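Local coordinates for tetratricopeptide repeat domain protein (PDB 3MA5) that is of unknown function but, as a tetratricopeptide repeat protein, probably serves as a helical scaffold for binding other proteins or peptides, at residues A[9-14]-A[38-43]; A[13-18]-A[44-49]; A[50-55]-A[62-67]. All coordinates share one frame; numbering follows the deposited sequence.

In the fold
From the N terminus, helix 7-19 runs out, helix 23-36 comes back, and the chain passes through Pro38-Tyr40 into helix 42-53. Interaction 1 closes this loop at the first turn of helix 42-53, interaction 2 a second one about a turn farther along both helices. Their loops overlap in a staggered way: both begin on helix 7-19, where they share Leu13 and Ala14, and the loop that begins later also ends later. Together they join the two predicted repeats, 7-40 and 41-74. Interaction 3 follows in series, closing a short hairpin between helices 42-53 and 57-74 within the second repeat. Helix 42-53 takes part in all three contacts, and Tyr64 of interaction 3 reaches back to the backbone at Gly48.

Interaction 1. Residues A[9-14]-A[38-43]; sequences TRYALA and PDYVGT
Tyr11 and Tyr40 lean together where helix 7-19, in the first of two predicted tetratricopeptide repeats, meets the turn leading into helix 42-53. Their side chains cross at about a right angle, while the rings are inclined at 50° with centroids 5.6 Å apart, an oblique pairing that is neither a stack nor T-shaped. Tyr40 lays its hydroxyl over one face of the Tyr11 ring, and its CE2 comes 3.7 Å from Tyr11 CD1. One atom farther along the same edge, Tyr11 CE1 meets the carbonyl O of Gly42 at 3.4 Å, with that oxygen in the ring plane. Tyr11 gets there because CG stands opposite its own backbone N (chi1 167°), which sends the ring out from helix 7-19 to the first turn of helix 42-53. Replacing Tyr11 by an alanine would probably open a gap beside Gly42 and strip the Tyr40 ring of its aromatic neighbour. Tyr40 also packs on Pro7 and Phe8 of helix 7-19, while Thr43 turns to Phe30 and Val34 of helix 23-36. Within the turn, Thr43 OG1 makes a weak, 3.5 Å hydrogen bond to the backbone O of Tyr40.

Interaction 2. Residues A[13-18]-A[44-49]; sequences LAQEHL and YYHLGK
Gln15 sets its amide against the ring of His46, joining helix 7-19 to helix 42-53, the leading helices of the two predicted tetratricopeptide repeats. The close part of this contact is small and polar. Gln15 OE1 sits over the centre of the imidazole, 3.3 Å above its plane, and the amide and ring planes are 30° apart, so the two flat groups overlap at a modest tilt. Although OE1 is also 3.3 Å from His46 NE2, it approaches from above the ring, a poor angle for a hydrogen bond; as modelled, the oxygen rests over the ring face. A bend at chi2 (-96°) carries the Gln15 amide across to the histidine, although its CB does not aim there. CD1 of Tyr45, a neighbour on the same helix, lies over the rim of the opposite face, so both faces of the imidazole have a neighbour.

Gln15, Leu18 and His46 all remain partly exposed, which makes this a surface contact; within 13-18 and 44-49 the nearest CA atoms, those of Gln15 and His46, are 8.5 Å apart. The buried side of these helices lies elsewhere, where Ala14 and Leu47 both touch Phe30 of helix 23-36. The loose part of the contact belongs to Leu18, which adds a light apolar touch, its CD1 lying 4.3 Å from CB of His46.

Interaction 3. Residues A[50-55]-A[62-67]; sequences LYERLD and DTYAQG
Glu52 and Tyr64 make the one hydrogen bond that links helix 42-53 to helix 57-74 in this contact, with Tyr64 OH donating to Glu52 OE1 over 2.7 Å. The glutamate swings CG away from its own carbonyl carbon (chi1 -76°) and then runs on extended, so that its carboxylate arrives at the end of the tyrosine. There the two side chains cross at about a right angle. The carboxylate plane stands 80° to the phenol ring, yet OE1 itself lies in the plane of that ring at its edge. The hydroxyl meets OE1 on the anti side, a little out of the carboxylate plane. Ala86 and Lys87 of helix 77-91 touch the same tyrosine.

The CB of Tyr51, one residue before Glu52, points toward helix 57-74, and with CG anti to the carbonyl carbon (chi1 -86°) the ring edge reaches Thr63. The rim atom CE2 faces Thr63 OG1 at 3.5 Å, edge-on and in the ring plane, a van der Waals contact. Each polar end here is bound elsewhere: Tyr51 OH to Glu31 of helix 23-36, and Thr63 OG1 to the backbone O of Asp59.

After Arg53 the helix ends in a Schellman motif, with Asp55 at positive phi as its C-prime residue, and the chain reverses into helix 57-74. Within the predicted repeat 41-74, this is the antiparallel helix A-helix B pair of a tetratricopeptide repeat.

Interaction 1. Residues A[9-14]-A[38-43]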
loop_
_atom_site.group_PDB
_atom_site.type_symbol
_atom_site.label_atom_id
_atom_site.label_comp_id
_atom_site.label_asym_id
_atom_site.label_seq_id
_atom_site.Cartn_x
_atom_site.Cartn_y
_atom_site.Cartn_z
ATOM N N THR A 9 14.197 -2.728 3.995
ATOM C CA THR A 9 15.042 -2.962 2.835
ATOM C C THR A 9 14.209 -3.232 1.582
ATOM O O THR A 9 14.303 -2.482 0.609
ATOM C CB THR A 9 16.053 -4.108 3.101
ATOM O OG1 THR A 9 17.032 -3.662 4.053
ATOM C CG2 THR A 9 16.761 -4.527 1.821
ATOM N N ARG A 10 13.382 -4.276 1.600
ATOM C CA ARG A 10 12.562 -4.572 0.428
ATOM C C ARG A 10 11.471 -3.537 0.190
ATOM O O ARG A 10 11.055 -3.323 -0.943
ATOM C CB ARG A 10 11.965 -5.989 0.486
ATOM C CG ARG A 10 11.773 -6.581 1.857
ATOM C CD ARG A 10 12.027 -8.075 1.789
ATOM N NE ARG A 10 10.803 -8.848 1.924
ATOM C CZ ARG A 10 10.137 -8.985 3.061
ATOM N NH1 ARG A 10 10.584 -8.397 4.166
ATOM N NH2 ARG A 10 9.024 -9.706 3.095
ATOM N N TYR A 11 10.991 -2.898 1.245
ATOM C CA TYR A 11 9.997 -1.852 1.045
ATOM C C TYR A 11 10.645 -0.784 0.128
ATOM O O TYR A 11 10.130 -0.472 -0.950
ATOM C CB TYR A 11 9.606 -1.225 2.385
ATOM C CG TYR A 11 8.827 0.057 2.244
ATOM C CD1 TYR A 11 7.434 0.052 2.195
ATOM C CD2 TYR A 11 9.484 1.275 2.129
ATOM C CE1 TYR A 11 6.713 1.231 2.045
ATOM C CE2 TYR A 11 8.777 2.462 1.971
ATOM C CZ TYR A 11 7.389 2.431 1.929
ATOM O OH TYR A 11 6.678 3.596 1.785
ATOM N N ALA A 12 11.779 -0.236 0.566
ATOM C CA ALA A 12 12.496 0.774 -0.208
ATOM C C ALA A 12 12.825 0.193 -1.582
ATOM O O ALA A 12 12.769 0.892 -2.595
ATOM C CB ALA A 12 13.781 1.192 0.522
ATOM N N LEU A 13 13.170 -1.087 -1.598
ATOM C CA LEU A 13 13.479 -1.793 -2.833
ATOM C C LEU A 13 12.282 -1.599 -3.764
ATOM O O LEU A 13 12.391 -0.974 -4.822
ATOM C CB LEU A 13 13.650 -3.280 -2.528
ATOM C CG LEU A 13 14.293 -4.272 -3.498
ATOM C CD1 LEU A 13 14.318 -3.723 -4.904
ATOM C CD2 LEU A 13 15.695 -4.561 -3.006
ATOM N N ALA A 14 11.141 -2.138 -3.341
ATOM C CA ALA A 14 9.882 -2.053 -4.076
ATOM C C ALA A 14 9.610 -0.638 -4.539
ATOM O O ALA A 14 9.012 -0.417 -5.584
ATOM C CB ALA A 14 8.747 -2.509 -3.191
ATOM N N PRO A 38 2.617 -8.082 8.093
ATOM C CA PRO A 38 1.350 -7.361 7.979
ATOM C C PRO A 38 1.202 -6.061 8.759
ATOM O O PRO A 38 0.422 -5.202 8.351
ATOM C CB PRO A 38 0.317 -8.408 8.383
ATOM C CG PRO A 38 1.049 -9.226 9.339
ATOM C CD PRO A 38 2.406 -9.395 8.715
ATOM N N ASP A 39 1.918 -5.890 9.870
ATOM C CA ASP A 39 1.764 -4.623 10.584
ATOM C C ASP A 39 2.868 -3.595 10.340
ATOM O O ASP A 39 3.244 -2.841 11.232
ATOM C CB ASP A 39 1.545 -4.801 12.100
ATOM C CG ASP A 39 1.770 -6.211 12.578
ATOM O OD1 ASP A 39 2.722 -6.863 12.096
ATOM O OD2 ASP A 39 1.000 -6.655 13.457
ATOM N N TYR A 40 3.376 -3.590 9.113
ATOM C CA TYR A 40 4.364 -2.622 8.643
ATOM C C TYR A 40 3.486 -1.742 7.743
ATOM O O TYR A 40 3.273 -2.050 6.574
ATOM C CB TYR A 40 5.440 -3.304 7.798
ATOM C CG TYR A 40 6.512 -2.355 7.345
ATOM C CD1 TYR A 40 7.675 -2.189 8.083
ATOM C CD2 TYR A 40 6.341 -1.583 6.201
ATOM C CE1 TYR A 40 8.644 -1.274 7.705
ATOM C CE2 TYR A 40 7.303 -0.655 5.808
ATOM C CZ TYR A 40 8.459 -0.510 6.568
ATOM O OH TYR A 40 9.432 0.395 6.204
ATOM N N VAL A 41 2.964 -0.667 8.323
ATOM C CA VAL A 41 2.048 0.291 7.671
ATOM C C VAL A 41 2.342 0.897 6.289
ATOM O O VAL A 41 1.418 1.137 5.507
ATOM C CB VAL A 41 1.785 1.497 8.600
ATOM C CG1 VAL A 41 0.309 1.766 8.703
ATOM C CG2 VAL A 41 2.398 1.240 9.956
ATOM N N GLY A 42 3.611 1.162 6.000
ATOM C CA GLY A 42 3.978 1.792 4.747
ATOM C C GLY A 42 3.575 1.135 3.449
ATOM O O GLY A 42 3.358 1.822 2.433
ATOM N N THR A 43 3.474 -0.191 3.477
ATOM C CA THR A 43 3.112 -0.970 2.302
ATOM C C THR A 43 1.702 -0.729 1.790
ATOM O O THR A 43 1.464 -0.685 0.592
ATOM C CB THR A 43 3.219 -2.467 2.585
ATOM O OG1 THR A 43 4.399 -2.725 3.341
ATOM C CG2 THR A 43 3.281 -3.250 1.294
#

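Interaction 2. Residues A[13-18]-A[44-49]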
loop_
_atom_site.group_PDB
_atom_site.type_symbol
_atom_site.label_atom_id
_atom_site.label_comp_id
_atom_site.label_asym_id
_atom_site.label_seq_id
_atom_site.Cartn_x
_atom_site.Cartn_y
_atom_site.Cartn_z
ATOM N N LEU A 13 13.170 -1.087 -1.598
ATOM C CA LEU A 13 13.479 -1.793 -2.833
ATOM C C LEU A 13 12.282 -1.599 -3.764
ATOM O O LEU A 13 12.391 -0.974 -4.822
ATOM C CB LEU A 13 13.650 -3.280 -2.528
ATOM C CG LEU A 13 14.293 -4.272 -3.498
ATOM C CD1 LEU A 13 14.318 -3.723 -4.904
ATOM C CD2 LEU A 13 15.695 -4.561 -3.006
ATOM N N ALA A 14 11.141 -2.138 -3.341
ATOM C CA ALA A 14 9.882 -2.053 -4.076
ATOM C C ALA A 14 9.610 -0.638 -4.539
ATOM O O ALA A 14 9.012 -0.417 -5.584
ATOM C CB ALA A 14 8.747 -2.509 -3.191
ATOM N N GLN A 15 10.061 0.312 -3.733
ATOM C CA GLN A 15 9.882 1.734 -3.976
ATOM C C GLN A 15 10.704 2.329 -5.102
ATOM O O GLN A 15 10.253 3.244 -5.788
ATOM C CB GLN A 15 10.184 2.484 -2.695
ATOM C CG GLN A 15 9.033 2.519 -1.717
ATOM C CD GLN A 15 8.234 3.794 -1.857
ATOM O OE1 GLN A 15 7.297 3.869 -2.650
ATOM N NE2 GLN A 15 8.624 4.821 -1.104
ATOM N N GLU A 16 11.917 1.833 -5.283
ATOM C CA GLU A 16 12.753 2.349 -6.352
ATOM C C GLU A 16 12.145 1.861 -7.664
ATOM O O GLU A 16 12.009 2.635 -8.619
ATOM C CB GLU A 16 14.203 1.860 -6.205
ATOM C CG GLU A 16 15.004 2.373 -4.996
ATOM C CD GLU A 16 15.092 3.895 -4.924
ATOM O OE1 GLU A 16 14.676 4.581 -5.889
ATOM O OE2 GLU A 16 15.583 4.401 -3.886
ATOM N N HIS A 17 11.774 0.582 -7.704
ATOM C CA HIS A 17 11.131 -0.002 -8.884
ATOM C C HIS A 17 10.012 0.924 -9.349
ATOM O O HIS A 17 10.045 1.449 -10.457
ATOM C CB HIS A 17 10.546 -1.368 -8.547
ATOM C CG HIS A 17 11.569 -2.448 -8.458
ATOM N ND1 HIS A 17 12.441 -2.728 -9.487
ATOM C CD2 HIS A 17 11.854 -3.337 -7.473
ATOM C CE1 HIS A 17 13.219 -3.739 -9.142
ATOM N NE2 HIS A 17 12.881 -4.126 -7.924
ATOM N N LEU A 18 9.022 1.108 -8.485
ATOM C CA LEU A 18 7.913 2.001 -8.761
ATOM C C LEU A 18 8.346 3.243 -9.549
ATOM O O LEU A 18 7.677 3.635 -10.506
ATOM C CB LEU A 18 7.292 2.462 -7.450
ATOM C CG LEU A 18 6.073 1.721 -6.937
ATOM C CD1 LEU A 18 5.530 2.453 -5.717
ATOM C CD2 LEU A 18 5.028 1.668 -8.028
ATOM N N TYR A 44 0.762 -0.572 2.705
ATOM C CA TYR A 44 -0.624 -0.415 2.311
ATOM C C TYR A 44 -0.975 0.731 1.391
ATOM O O TYR A 44 -1.835 0.575 0.545
ATOM C CB TYR A 44 -1.514 -0.387 3.558
ATOM C CG TYR A 44 -1.394 -1.638 4.387
ATOM C CD1 TYR A 44 -0.303 -1.833 5.229
ATOM C CD2 TYR A 44 -2.343 -2.660 4.284
ATOM C CE1 TYR A 44 -0.151 -3.028 5.951
ATOM C CE2 TYR A 44 -2.207 -3.852 4.996
ATOM C CZ TYR A 44 -1.105 -4.032 5.825
ATOM O OH TYR A 44 -0.936 -5.221 6.503
ATOM N N TYR A 45 -0.324 1.875 1.540
ATOM C CA TYR A 45 -0.656 2.994 0.673
ATOM C C TYR A 45 -0.167 2.823 -0.770
ATOM O O TYR A 45 -0.887 3.114 -1.720
ATOM C CB TYR A 45 -0.117 4.293 1.277
ATOM C CG TYR A 45 -0.226 5.479 0.369
ATOM C CD1 TYR A 45 0.749 5.732 -0.595
ATOM C CD2 TYR A 45 -1.337 6.312 0.421
ATOM C CE1 TYR A 45 0.609 6.797 -1.499
ATOM C CE2 TYR A 45 -1.485 7.380 -0.478
ATOM C CZ TYR A 45 -0.509 7.614 -1.438
ATOM O OH TYR A 45 -0.642 8.649 -2.338
ATOM N N HIS A 46 1.054 2.351 -0.937
ATOM C CA HIS A 46 1.577 2.161 -2.265
ATOM C C HIS A 46 0.954 0.969 -2.972
ATOM O O HIS A 46 0.837 0.985 -4.192
ATOM C CB HIS A 46 3.101 2.012 -2.217
ATOM C CG HIS A 46 3.800 3.224 -1.685
ATOM N ND1 HIS A 46 3.649 4.471 -2.239
ATOM C CD2 HIS A 46 4.587 3.392 -0.589
ATOM C CE1 HIS A 46 4.295 5.361 -1.511
ATOM N NE2 HIS A 46 4.873 4.727 -0.503
ATOM N N LEU A 47 0.550 -0.059 -2.227
ATOM C CA LEU A 47 -0.044 -1.240 -2.836
ATOM C C LEU A 47 -1.391 -0.893 -3.412
ATOM O O LEU A 47 -1.717 -1.286 -4.523
ATOM C CB LEU A 47 -0.217 -2.351 -1.811
ATOM C CG LEU A 47 -0.729 -3.680 -2.372
ATOM C CD1 LEU A 47 0.040 -4.023 -3.632
ATOM C CD2 LEU A 47 -0.574 -4.778 -1.326
ATOM N N GLY A 48 -2.168 -0.144 -2.645
ATOM C CA GLY A 48 -3.490 0.237 -3.080
ATOM C C GLY A 48 -3.434 1.199 -4.240
ATOM O O GLY A 48 -4.263 1.142 -5.144
ATOM N N LYS A 49 -2.460 2.093 -4.220
ATOM C CA LYS A 49 -2.328 3.067 -5.291
ATOM C C LYS A 49 -1.910 2.323 -6.549
ATOM O O LYS A 49 -2.150 2.783 -7.658
ATOM C CB LYS A 49 -1.300 4.133 -4.904
ATOM C CG LYS A 49 -1.844 5.226 -4.000
ATOM C CD LYS A 49 -2.506 6.329 -4.828
ATOM C CE LYS A 49 -3.486 7.172 -4.024
ATOM N NZ LYS A 49 -3.998 8.313 -4.835
#

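Interaction 3. Residues A[50-55]-A[62-67]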
loop_
_atom_site.group_PDB
_atom_site.type_symbol
_atom_site.label_atom_id
_atom_site.label_comp_id
_atom_site.label_asym_id
_atom_site.label_seq_id
_atom_site.Cartn_x
_atom_site.Cartn_y
_atom_site.Cartn_z
ATOM N N LEU A 50 -1.306 1.155 -6.366
ATOM C CA LEU A 50 -0.853 0.339 -7.477
ATOM C C LEU A 50 -1.999 -0.472 -8.017
ATOM O O LEU A 50 -2.119 -0.670 -9.233
ATOM C CB LEU A 50 0.246 -0.605 -7.024
ATOM C CG LEU A 50 1.137 -1.245 -8.091
ATOM C CD1 LEU A 50 1.673 -0.166 -9.033
ATOM C CD2 LEU A 50 2.291 -1.964 -7.421
ATOM N N TYR A 51 -2.838 -0.960 -7.110
ATOM C CA TYR A 51 -3.989 -1.747 -7.520
ATOM C C TYR A 51 -4.897 -0.899 -8.373
ATOM O O TYR A 51 -5.471 -1.380 -9.342
ATOM C CB TYR A 51 -4.766 -2.244 -6.316
ATOM C CG TYR A 51 -4.236 -3.526 -5.752
ATOM C CD1 TYR A 51 -3.573 -4.450 -6.560
ATOM C CD2 TYR A 51 -4.410 -3.831 -4.411
ATOM C CE1 TYR A 51 -3.088 -5.639 -6.034
ATOM C CE2 TYR A 51 -3.933 -5.013 -3.877
ATOM C CZ TYR A 51 -3.277 -5.909 -4.683
ATOM O OH TYR A 51 -2.777 -7.049 -4.111
ATOM N N GLU A 52 -5.023 0.367 -7.999
ATOM C CA GLU A 52 -5.868 1.276 -8.741
ATOM C C GLU A 52 -5.343 1.401 -10.160
ATOM O O GLU A 52 -6.108 1.289 -11.111
ATOM C CB GLU A 52 -5.923 2.651 -8.057
ATOM C CG GLU A 52 -6.800 2.707 -6.806
ATOM C CD GLU A 52 -7.004 4.123 -6.332
ATOM O OE1 GLU A 52 -6.600 4.465 -5.191
ATOM O OE2 GLU A 52 -7.573 4.895 -7.128
ATOM N N ARG A 53 -4.038 1.611 -10.304
ATOM C CA ARG A 53 -3.422 1.743 -11.628
ATOM C C ARG A 53 -3.628 0.478 -12.433
ATOM O O ARG A 53 -3.739 0.519 -13.652
ATOM C CB ARG A 53 -1.920 2.013 -11.504
ATOM C CG ARG A 53 -1.589 3.293 -10.759
ATOM C CD ARG A 53 -0.090 3.492 -10.633
ATOM N NE ARG A 53 0.517 3.893 -11.899
ATOM C CZ ARG A 53 1.824 3.922 -12.118
ATOM N NH1 ARG A 53 2.664 3.570 -11.155
ATOM N NH2 ARG A 53 2.288 4.301 -13.296
ATOM N N LEU A 54 -3.675 -0.643 -11.724
ATOM C CA LEU A 54 -3.861 -1.954 -12.318
ATOM C C LEU A 54 -5.321 -2.253 -12.610
ATOM O O LEU A 54 -5.671 -3.387 -12.927
ATOM C CB LEU A 54 -3.309 -3.016 -11.367
ATOM C CG LEU A 54 -1.785 -3.042 -11.300
ATOM C CD1 LEU A 54 -1.273 -4.080 -10.292
ATOM C CD2 LEU A 54 -1.294 -3.348 -12.701
ATOM N N ASP A 55 -6.166 -1.236 -12.486
ATOM C CA ASP A 55 -7.602 -1.365 -12.700
ATOM C C ASP A 55 -8.306 -2.360 -11.757
ATOM O O ASP A 55 -9.443 -2.771 -12.007
ATOM C CB ASP A 55 -7.896 -1.705 -14.163
ATOM C CG ASP A 55 -9.253 -1.181 -14.619
ATOM O OD1 ASP A 55 -9.677 -0.094 -14.143
ATOM O OD2 ASP A 55 -9.897 -1.843 -15.461
ATOM N N ASP A 62 -9.722 -2.535 -0.322
ATOM C CA ASP A 62 -9.653 -3.490 0.773
ATOM C C ASP A 62 -8.280 -3.381 1.368
ATOM O O ASP A 62 -8.062 -3.780 2.509
ATOM C CB ASP A 62 -9.856 -4.931 0.302
ATOM C CG ASP A 62 -11.148 -5.125 -0.466
ATOM O OD1 ASP A 62 -12.187 -4.570 -0.037
ATOM O OD2 ASP A 62 -11.119 -5.846 -1.492
ATOM N N THR A 63 -7.338 -2.852 0.590
ATOM C CA THR A 63 -5.973 -2.708 1.089
ATOM C C THR A 63 -5.881 -1.412 1.900
ATOM O O THR A 63 -5.292 -1.388 2.979
ATOM C CB THR A 63 -4.955 -2.743 -0.070
ATOM O OG1 THR A 63 -5.092 -3.981 -0.777
ATOM C CG2 THR A 63 -3.544 -2.663 0.456
ATOM N N TYR A 64 -6.490 -0.341 1.403
ATOM C CA TYR A 64 -6.482 0.900 2.155
ATOM C C TYR A 64 -7.185 0.636 3.485
ATOM O O TYR A 64 -6.807 1.174 4.522
ATOM C CB TYR A 64 -7.216 2.019 1.400
ATOM C CG TYR A 64 -6.537 2.475 0.117
ATOM C CD1 TYR A 64 -5.156 2.392 -0.032
ATOM C CD2 TYR A 64 -7.270 3.017 -0.929
ATOM C CE1 TYR A 64 -4.524 2.823 -1.181
ATOM C CE2 TYR A 64 -6.647 3.454 -2.083
ATOM C CZ TYR A 64 -5.273 3.355 -2.206
ATOM O OH TYR A 64 -4.666 3.763 -3.382
ATOM N N ALA A 65 -8.206 -0.210 3.460
ATOM C CA ALA A 65 -8.950 -0.510 4.677
ATOM C C ALA A 65 -8.133 -1.360 5.621
ATOM O O ALA A 65 -8.220 -1.200 6.842
ATOM C CB ALA A 65 -10.244 -1.197 4.339
ATOM N N GLN A 66 -7.357 -2.280 5.060
ATOM C CA GLN A 66 -6.490 -3.123 5.869
ATOM C C GLN A 66 -5.414 -2.212 6.484
ATOM O O GLN A 66 -5.022 -2.368 7.632
ATOM C CB GLN A 66 -5.808 -4.169 4.995
ATOM C CG GLN A 66 -6.712 -5.210 4.380
ATOM C CD GLN A 66 -5.919 -6.269 3.595
ATOM O OE1 GLN A 66 -4.786 -6.602 3.955
ATOM N NE2 GLN A 66 -6.522 -6.811 2.533
ATOM N N GLY A 67 -4.943 -1.258 5.688
ATOM C CA GLY A 67 -3.930 -0.333 6.156
ATOM C C GLY A 67 -4.430 0.551 7.272
ATOM O O GLY A 67 -3.726 0.805 8.240
#